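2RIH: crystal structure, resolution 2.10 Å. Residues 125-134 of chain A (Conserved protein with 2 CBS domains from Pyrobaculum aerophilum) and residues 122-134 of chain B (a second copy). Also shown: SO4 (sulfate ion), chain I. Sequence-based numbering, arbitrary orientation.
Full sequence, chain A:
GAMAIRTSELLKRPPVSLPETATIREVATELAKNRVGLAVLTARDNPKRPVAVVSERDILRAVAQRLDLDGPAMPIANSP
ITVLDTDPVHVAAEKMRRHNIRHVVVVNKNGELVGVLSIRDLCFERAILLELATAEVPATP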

ATOM      1  N   GLU A 125     -13.367   9.100   0.223  1.00 31.81           N
ATOM      2  CA  GLU A 125     -14.567   9.917   0.429  1.00 31.31           C
ATOM      3  C   GLU A 125     -14.461  11.313  -0.197  1.00 30.79           C
ATOM      4  O   GLU A 125     -13.483  12.024   0.011  1.00 28.17           O
ATOM      5  CB  GLU A 125     -14.885  10.045   1.914  1.00 30.68           C
ATOM      6  CG  GLU A 125     -16.227  10.689   2.165  1.00 30.96           C
ATOM      7  CD  GLU A 125     -16.533  10.890   3.629  1.00 30.26           C
ATOM      8  OE1 GLU A 125     -15.821  10.326   4.483  1.00 29.12           O
ATOM      9  OE2 GLU A 125     -17.490  11.631   3.911  1.00 28.86           O
ATOM     10  N   ARG A 126     -15.500  11.699  -0.935  1.00 32.40           N
ATOM     11  CA  ARG A 126     -15.518  12.959  -1.685  1.00 33.10           C
ATOM     12  C   ARG A 126     -15.257  14.193  -0.852  1.00 31.64           C
ATOM     13  O   ARG A 126     -14.454  15.034  -1.242  1.00 30.60           O
ATOM     14  CB  ARG A 126     -16.851  13.156  -2.421  1.00 37.46           C
ATOM     15  CG  ARG A 126     -16.750  13.051  -3.927  1.00 40.15           C
ATOM     16  CD  ARG A 126     -17.144  11.689  -4.480  1.00 42.55           C
ATOM     17  NE  ARG A 126     -17.469  11.818  -5.899  1.00 41.86           N
ATOM     18  CZ  ARG A 126     -18.567  12.400  -6.377  1.00 44.03           C
ATOM     19  NH1 ARG A 126     -19.485  12.909  -5.553  1.00 45.67           N
ATOM     20  NH2 ARG A 126     -18.756  12.475  -7.693  1.00 44.27           N
ATOM     21  N   ALA A 127     -15.968  14.311   0.268  1.00 29.06           N
ATOM     22  CA  ALA A 127     -15.802  15.435   1.188  1.00 29.23           C
ATOM     23  C   ALA A 127     -14.346  15.599   1.605  1.00 27.03           C
ATOM     24  O   ALA A 127     -13.864  16.721   1.797  1.00 26.91           O
ATOM     25  CB  ALA A 127     -16.680  15.249   2.424  1.00 29.58           C
ATOM     26  N   ILE A 128     -13.648  14.474   1.742  1.00 26.17           N
ATOM     27  CA  ILE A 128     -12.243  14.491   2.134  1.00 25.04           C
ATOM     28  C   ILE A 128     -11.387  14.926   0.931  1.00 22.95           C
ATOM     29  O   ILE A 128     -10.543  15.807   1.061  1.00 23.85           O
ATOM     30  CB  ILE A 128     -11.787  13.122   2.697  1.00 24.22           C
ATOM     31  CG1 ILE A 128     -12.718  12.672   3.844  1.00 24.12           C
ATOM     32  CG2 ILE A 128     -10.349  13.211   3.180  1.00 25.33           C
ATOM     33  CD1 ILE A 128     -12.374  11.335   4.452  1.00 20.61           C
ATOM     34  N   LEU A 129     -11.623  14.319  -0.230  1.00 22.64           N
ATOM     35  CA  LEU A 129     -10.957  14.720  -1.477  1.00 25.04           C
ATOM     36  C   LEU A 129     -11.111  16.221  -1.738  1.00 25.68           C
ATOM     37  O   LEU A 129     -10.156  16.901  -2.119  1.00 23.07           O
ATOM     38  CB  LEU A 129     -11.525  13.944  -2.678  1.00 24.50           C
ATOM     39  CG  LEU A 129     -11.272  12.439  -2.731  1.00 25.55           C
ATOM     40  CD1 LEU A 129     -11.882  11.833  -3.986  1.00 28.86           C
ATOM     41  CD2 LEU A 129      -9.786  12.130  -2.664  1.00 27.99           C
ATOM     42  N   LEU A 130     -12.322  16.725  -1.522  1.00 27.71           N
ATOM     43  CA  LEU A 130     -12.632  18.137  -1.740  1.00 29.11           C
ATOM     44  C   LEU A 130     -11.742  18.984  -0.836  1.00 30.50           C
ATOM     45  O   LEU A 130     -11.118  19.946  -1.280  1.00 30.08           O
ATOM     46  CB  LEU A 130     -14.117  18.390  -1.445  1.00 29.17           C
ATOM     47  CG  LEU A 130     -14.789  19.651  -1.978  1.00 29.07           C
ATOM     48  CD1 LEU A 130     -14.787  19.692  -3.496  1.00 28.23           C
ATOM     49  CD2 LEU A 130     -16.212  19.724  -1.450  1.00 30.08           C
ATOM     50  N   GLU A 131     -11.645  18.574   0.425  1.00 30.28           N
ATOM     51  CA  GLU A 131     -10.825  19.271   1.398  1.00 31.36           C
ATOM     52  C   GLU A 131      -9.327  19.182   1.068  1.00 30.07           C
ATOM     53  O   GLU A 131      -8.596  20.155   1.257  1.00 32.63           O
ATOM     54  CB  GLU A 131     -11.116  18.743   2.803  1.00 33.11           C
ATOM     55  CG  GLU A 131     -10.822  19.736   3.880  1.00 35.78           C
ATOM     56  CD  GLU A 131     -11.363  19.314   5.216  1.00 35.31           C
ATOM     57  OE1 GLU A 131     -12.599  19.340   5.381  1.00 37.86           O
ATOM     58  OE2 GLU A 131     -10.548  18.978   6.101  1.00 37.66           O
ATOM     59  N   LEU A 132      -8.873  18.035   0.560  1.00 28.34           N
ATOM     60  CA  LEU A 132      -7.502  17.925   0.049  1.00 27.81           C
ATOM     61  C   LEU A 132      -7.271  18.837  -1.166  1.00 27.13           C
ATOM     62  O   LEU A 132      -6.186  19.383  -1.332  1.00 26.64           O
ATOM     63  CB  LEU A 132      -7.157  16.480  -0.350  1.00 25.76           C
ATOM     64  CG  LEU A 132      -7.197  15.377   0.707  1.00 26.73           C
ATOM     65  CD1 LEU A 132      -6.713  14.064   0.089  1.00 25.19           C
ATOM     66  CD2 LEU A 132      -6.370  15.733   1.934  1.00 24.19           C
ATOM     67  N   ALA A 133      -8.282  18.987  -2.017  1.00 26.71           N
ATOM     68  CA  ALA A 133      -8.141  19.775  -3.245  1.00 29.01           C
ATOM     69  C   ALA A 133      -8.093  21.290  -2.987  1.00 30.86           C
ATOM     70  O   ALA A 133      -7.451  22.028  -3.731  1.00 29.69           O
ATOM     71  CB  ALA A 133      -9.260  19.443  -4.200  1.00 26.05           C
ATOM     72  N   THR A 134      -8.772  21.737  -1.930  1.00 34.08           N
ATOM     73  CA  THR A 134      -8.859  23.156  -1.583  1.00 36.73           C
ATOM     74  C   THR A 134      -7.550  23.723  -1.025  1.00 40.19           C
ATOM     75  O   THR A 134      -7.188  24.867  -1.321  1.00 43.60           O
ATOM     76  CB  THR A 134      -9.958  23.389  -0.535  1.00 36.45           C
ATOM     77  OG1 THR A 134     -11.160  22.732  -0.951  1.00 36.42           O
ATOM     78  CG2 THR A 134     -10.219  24.886  -0.347  1.00 37.51           C
TER
ATOM     79  N   LEU B 122      -4.012   8.899  -8.053  1.00 32.32           N
ATOM     80  CA  LEU B 122      -5.254   9.668  -8.170  1.00 32.13           C
ATOM     81  C   LEU B 122      -5.422  10.754  -7.112  1.00 33.45           C
ATOM     82  O   LEU B 122      -6.064  11.776  -7.368  1.00 37.91           O
ATOM     83  CB  LEU B 122      -6.456   8.718  -8.095  1.00 33.05           C
ATOM     84  CG  LEU B 122      -6.478   7.562  -9.098  1.00 33.27           C
ATOM     85  CD1 LEU B 122      -7.730   6.711  -8.922  1.00 31.13           C
ATOM     86  CD2 LEU B 122      -6.384   8.085 -10.512  1.00 34.05           C
ATOM     87  N   CYS B 123      -4.828  10.549  -5.942  1.00 31.80           N
ATOM     88  CA  CYS B 123      -5.130  11.358  -4.760  1.00 32.19           C
ATOM     89  C   CYS B 123      -4.314  12.631  -4.526  1.00 32.38           C
ATOM     90  O   CYS B 123      -4.702  13.457  -3.709  1.00 31.66           O
ATOM     91  CB  CYS B 123      -4.974  10.482  -3.524  1.00 29.32           C
ATOM     92  SG  CYS B 123      -5.755  11.113  -2.046  1.00 28.32           S
ATOM     93  N   PHE B 124      -3.186  12.802  -5.195  1.00 34.83           N
ATOM     94  CA  PHE B 124      -2.309  13.926  -4.845  1.00 37.00           C
ATOM     95  C   PHE B 124      -2.380  15.175  -5.760  1.00 39.96           C
ATOM     96  O   PHE B 124      -2.234  16.304  -5.273  1.00 37.92           O
ATOM     97  CB  PHE B 124      -0.879  13.412  -4.626  1.00 36.18           C
ATOM     98  CG  PHE B 124      -0.749  12.451  -3.448  1.00 36.66           C
ATOM     99  CD1 PHE B 124      -1.461  12.659  -2.257  1.00 36.45           C
ATOM    100  CD2 PHE B 124       0.099  11.354  -3.517  1.00 36.77           C
ATOM    101  CE1 PHE B 124      -1.339  11.783  -1.184  1.00 35.85           C
ATOM    102  CE2 PHE B 124       0.225  10.481  -2.438  1.00 35.61           C
ATOM    103  CZ  PHE B 124      -0.494  10.697  -1.274  1.00 35.20           C
ATOM    104  N   GLU B 125      -2.635  14.991  -7.056  1.00 43.10           N
ATOM    105  CA  GLU B 125      -2.781  16.133  -7.981  1.00 42.78           C
ATOM    106  C   GLU B 125      -4.127  16.819  -7.781  1.00 42.78           C
ATOM    107  O   GLU B 125      -5.159  16.150  -7.689  1.00 42.14           O
ATOM    108  CB  GLU B 125      -2.652  15.674  -9.435  1.00 45.52           C
ATOM    109  CG  GLU B 125      -1.229  15.308  -9.854  1.00 47.40           C
ATOM    110  CD  GLU B 125      -1.184  14.457 -11.119  1.00 47.78           C
ATOM    111  OE1 GLU B 125      -1.990  14.703 -12.045  1.00 49.17           O
ATOM    112  OE2 GLU B 125      -0.334  13.541 -11.181  1.00 50.30           O
ATOM    113  N   ARG B 126      -4.116  18.150  -7.718  1.00 42.57           N
ATOM    114  CA  ARG B 126      -5.348  18.930  -7.512  1.00 41.86           C
ATOM    115  C   ARG B 126      -6.384  18.697  -8.622  1.00 40.23           C
ATOM    116  O   ARG B 126      -7.581  18.569  -8.340  1.00 39.32           O
ATOM    117  CB  ARG B 126      -5.036  20.431  -7.361  1.00 42.42           C
ATOM    118  CG  ARG B 126      -6.226  21.350  -7.654  1.00 43.92           C
ATOM    119  CD  ARG B 126      -6.276  22.602  -6.789  1.00 44.88           C
ATOM    120  NE  ARG B 126      -5.395  23.688  -7.215  1.00 46.53           N
ATOM    121  CZ  ARG B 126      -5.574  24.452  -8.296  1.00 47.22           C
ATOM    122  NH1 ARG B 126      -6.586  24.236  -9.129  1.00 48.37           N
ATOM    123  NH2 ARG B 126      -4.713  25.426  -8.565  1.00 46.71           N
ATOM    124  N   ALA B 127      -5.916  18.634  -9.869  1.00 38.79           N
ATOM    125  CA  ALA B 127      -6.794  18.485 -11.039  1.00 37.68           C
ATOM    126  C   ALA B 127      -7.528  17.145 -11.041  1.00 35.75           C
ATOM    127  O   ALA B 127      -8.706  17.075 -11.404  1.00 33.90           O
ATOM    128  CB  ALA B 127      -5.994  18.648 -12.326  1.00 36.62           C
ATOM    129  N   ILE B 128      -6.828  16.088 -10.637  1.00 35.81           N
ATOM    130  CA  ILE B 128      -7.434  14.760 -10.522  1.00 33.49           C
ATOM    131  C   ILE B 128      -8.361  14.749  -9.307  1.00 31.73           C
ATOM    132  O   ILE B 128      -9.498  14.286  -9.399  1.00 28.68           O
ATOM    133  CB  ILE B 128      -6.389  13.642 -10.379  1.00 35.07           C
ATOM    134  CG1 ILE B 128      -5.342  13.704 -11.498  1.00 36.12           C
ATOM    135  CG2 ILE B 128      -7.072  12.271 -10.415  1.00 35.13           C
ATOM    136  CD1 ILE B 128      -4.239  12.671 -11.339  1.00 35.33           C
ATOM    137  N   LEU B 129      -7.867  15.275  -8.181  1.00 31.20           N
ATOM    138  CA  LEU B 129      -8.648  15.407  -6.946  1.00 30.72           C
ATOM    139  C   LEU B 129      -9.966  16.134  -7.162  1.00 30.52           C
ATOM    140  O   LEU B 129     -11.012  15.668  -6.703  1.00 29.74           O
ATOM    141  CB  LEU B 129      -7.861  16.166  -5.860  1.00 28.71           C
ATOM    142  CG  LEU B 129      -6.869  15.410  -4.984  1.00 28.48           C
ATOM    143  CD1 LEU B 129      -6.105  16.398  -4.111  1.00 27.65           C
ATOM    144  CD2 LEU B 129      -7.581  14.350  -4.138  1.00 26.13           C
ATOM    145  N   LEU B 130      -9.903  17.286  -7.833  1.00 30.79           N
ATOM    146  CA  LEU B 130     -11.099  18.095  -8.087  1.00 30.68           C
ATOM    147  C   LEU B 130     -12.067  17.354  -9.001  1.00 29.65           C
ATOM    148  O   LEU B 130     -13.276  17.406  -8.792  1.00 30.12           O
ATOM    149  CB  LEU B 130     -10.742  19.473  -8.667  1.00 32.28           C
ATOM    150  CG  LEU B 130     -10.246  20.530  -7.667  1.00 32.41           C
ATOM    151  CD1 LEU B 130      -9.654  21.728  -8.390  1.00 31.04           C
ATOM    152  CD2 LEU B 130     -11.360  20.978  -6.723  1.00 33.27           C
ATOM    153  N   GLU B 131     -11.532  16.649  -9.994  1.00 31.08           N
ATOM    154  CA  GLU B 131     -12.357  15.819 -10.877  1.00 31.38           C
ATOM    155  C   GLU B 131     -13.074  14.712 -10.100  1.00 30.64           C
ATOM    156  O   GLU B 131     -14.286  14.512 -10.261  1.00 28.38           O
ATOM    157  CB  GLU B 131     -11.514  15.223 -12.010  1.00 31.02           C
ATOM    158  CG  GLU B 131     -12.310  14.354 -12.975  1.00 32.23           C
ATOM    159  CD  GLU B 131     -11.650  14.213 -14.342  1.00 34.10           C
ATOM    160  OE1 GLU B 131     -11.424  15.248 -15.017  1.00 35.93           O
ATOM    161  OE2 GLU B 131     -11.381  13.064 -14.749  1.00 34.38           O
ATOM    162  N   LEU B 132     -12.328  14.002  -9.254  1.00 30.56           N
ATOM    163  CA  LEU B 132     -12.911  12.962  -8.397  1.00 31.76           C
ATOM    164  C   LEU B 132     -13.812  13.537  -7.296  1.00 32.70           C
ATOM    165  O   LEU B 132     -14.751  12.876  -6.857  1.00 33.12           O
ATOM    166  CB  LEU B 132     -11.812  12.110  -7.756  1.00 30.47           C
ATOM    167  CG  LEU B 132     -10.902  11.326  -8.704  1.00 30.64           C
ATOM    168  CD1 LEU B 132      -9.875  10.525  -7.911  1.00 30.52           C
ATOM    169  CD2 LEU B 132     -11.717  10.421  -9.597  1.00 30.40           C
ATOM    170  N   ALA B 133     -13.519  14.759  -6.857  1.00 34.82           N
ATOM    171  CA  ALA B 133     -14.289  15.416  -5.796  1.00 37.57           C
ATOM    172  C   ALA B 133     -15.697  15.832  -6.236  1.00 39.54           C
ATOM    173  O   ALA B 133     -16.582  15.997  -5.393  1.00 40.41           O
ATOM    174  CB  ALA B 133     -13.530  16.635  -5.269  1.00 37.55           C
ATOM    175  N   THR B 134     -15.898  15.991  -7.546  1.00 41.47           N
ATOM    176  CA  THR B 134     -17.164  16.480  -8.096  1.00 41.84           C
ATOM    177  C   THR B 134     -17.827  15.441  -9.004  1.00 43.26           C
ATOM    178  O   THR B 134     -18.926  15.666  -9.526  1.00 43.43           O
ATOM    179  CB  THR B 134     -16.944  17.792  -8.888  1.00 42.66           C
ATOM    180  OG1 THR B 134     -16.175  17.527 -10.070  1.00 43.64           O
ATOM    181  CG2 THR B 134     -16.211  18.821  -8.031  1.00 42.48           C
TER
HETATM  182  S   SO4 I 142     -19.084  10.206  -1.044  0.50 28.08           S
HETATM  183  O1  SO4 I 142     -19.701  10.201  -2.364  0.50 27.94           O
HETATM  184  O2  SO4 I 142     -19.200  11.536  -0.463  0.50 27.93           O
HETATM  185  O3  SO4 I 142     -19.751   9.263  -0.156  0.50 27.48           O
HETATM  186  O4  SO4 I 142     -17.687   9.825  -1.195  0.50 27.45           O

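The two arginines that open the helices, Arg A126 and Arg B126, each lie beside the residue 133 region of the partner helix, yet they use that position differently. Arg A126 is drawn across residues 132 to 134 of chain B: its CG lies 3.3 Å from Ala B133 O, its NE is 3.1 Å from Leu B132 O, and its NH2 is 3.4 Å from Thr B134 C. Ala B133 O sits over one face of the guanidinium. In this conformation chi1 and chi2 lie between the usual wells, at -111° and 98°. Arg B126, with chi1 in t, makes a smaller contact, its CD 3.3 Å from Ala A133 O. A positively charged group is well placed beside backbone carbonyls late in the partner helix, and the long aliphatic part of arginine can lie on the partner backbone while the charged end stays near solvent.

This pairing of ends follows from the near-antiparallel course of the two copies. Helix 126-134 of chain A and helix 126-133 of chain B run at 148° to each other, with their axes 8.5 Å apart at closest approach. Arg A126 CA and Ala B133 CA are 4.9 Å apart, and Ala A133 CA and Arg B126 CA 5.2 Å. Alanine suits these close approaches because its short side chain lets the backbones approach while still offering a methyl group for packing.

Between the ends the contact is apolar, and the two stretches together bury 590 Å². Leu A129, in the mt rotamer, points toward chain B and enters a hole formed by Cys B123, Leu B129, Leu B132 and Ala B133. Its CD2 meets Leu B129 CD2 at 3.5 Å, and its CD1 lies 3.8 Å from Leu B132 CB. Leu B129 in turn brings CD1 to 3.9 Å from Leu A132 CB and CB to 3.9 Å from Ala A133 CB. Leu A132 CD1 also packs on Cys B123 SG at 3.8 Å, extending the apolar surface to a residue before helix 126-133 of chain B. Branched leucine ends fill this buried space without leaving polar atoms unpaired.

Leu A130 and Leu B130 both leave their helices sideways, and their ends reach back to the partner alanines: Leu A130 CD1 is 3.8 Å from Ala B133 CB, and Leu B130 CD2 is 3.6 Å from Ala A133 CB. Near the start of the chain A helix, a sulfate ion accepts a hydrogen bond from the backbone of Arg A126, with N 2.9 Å from sulfate O4.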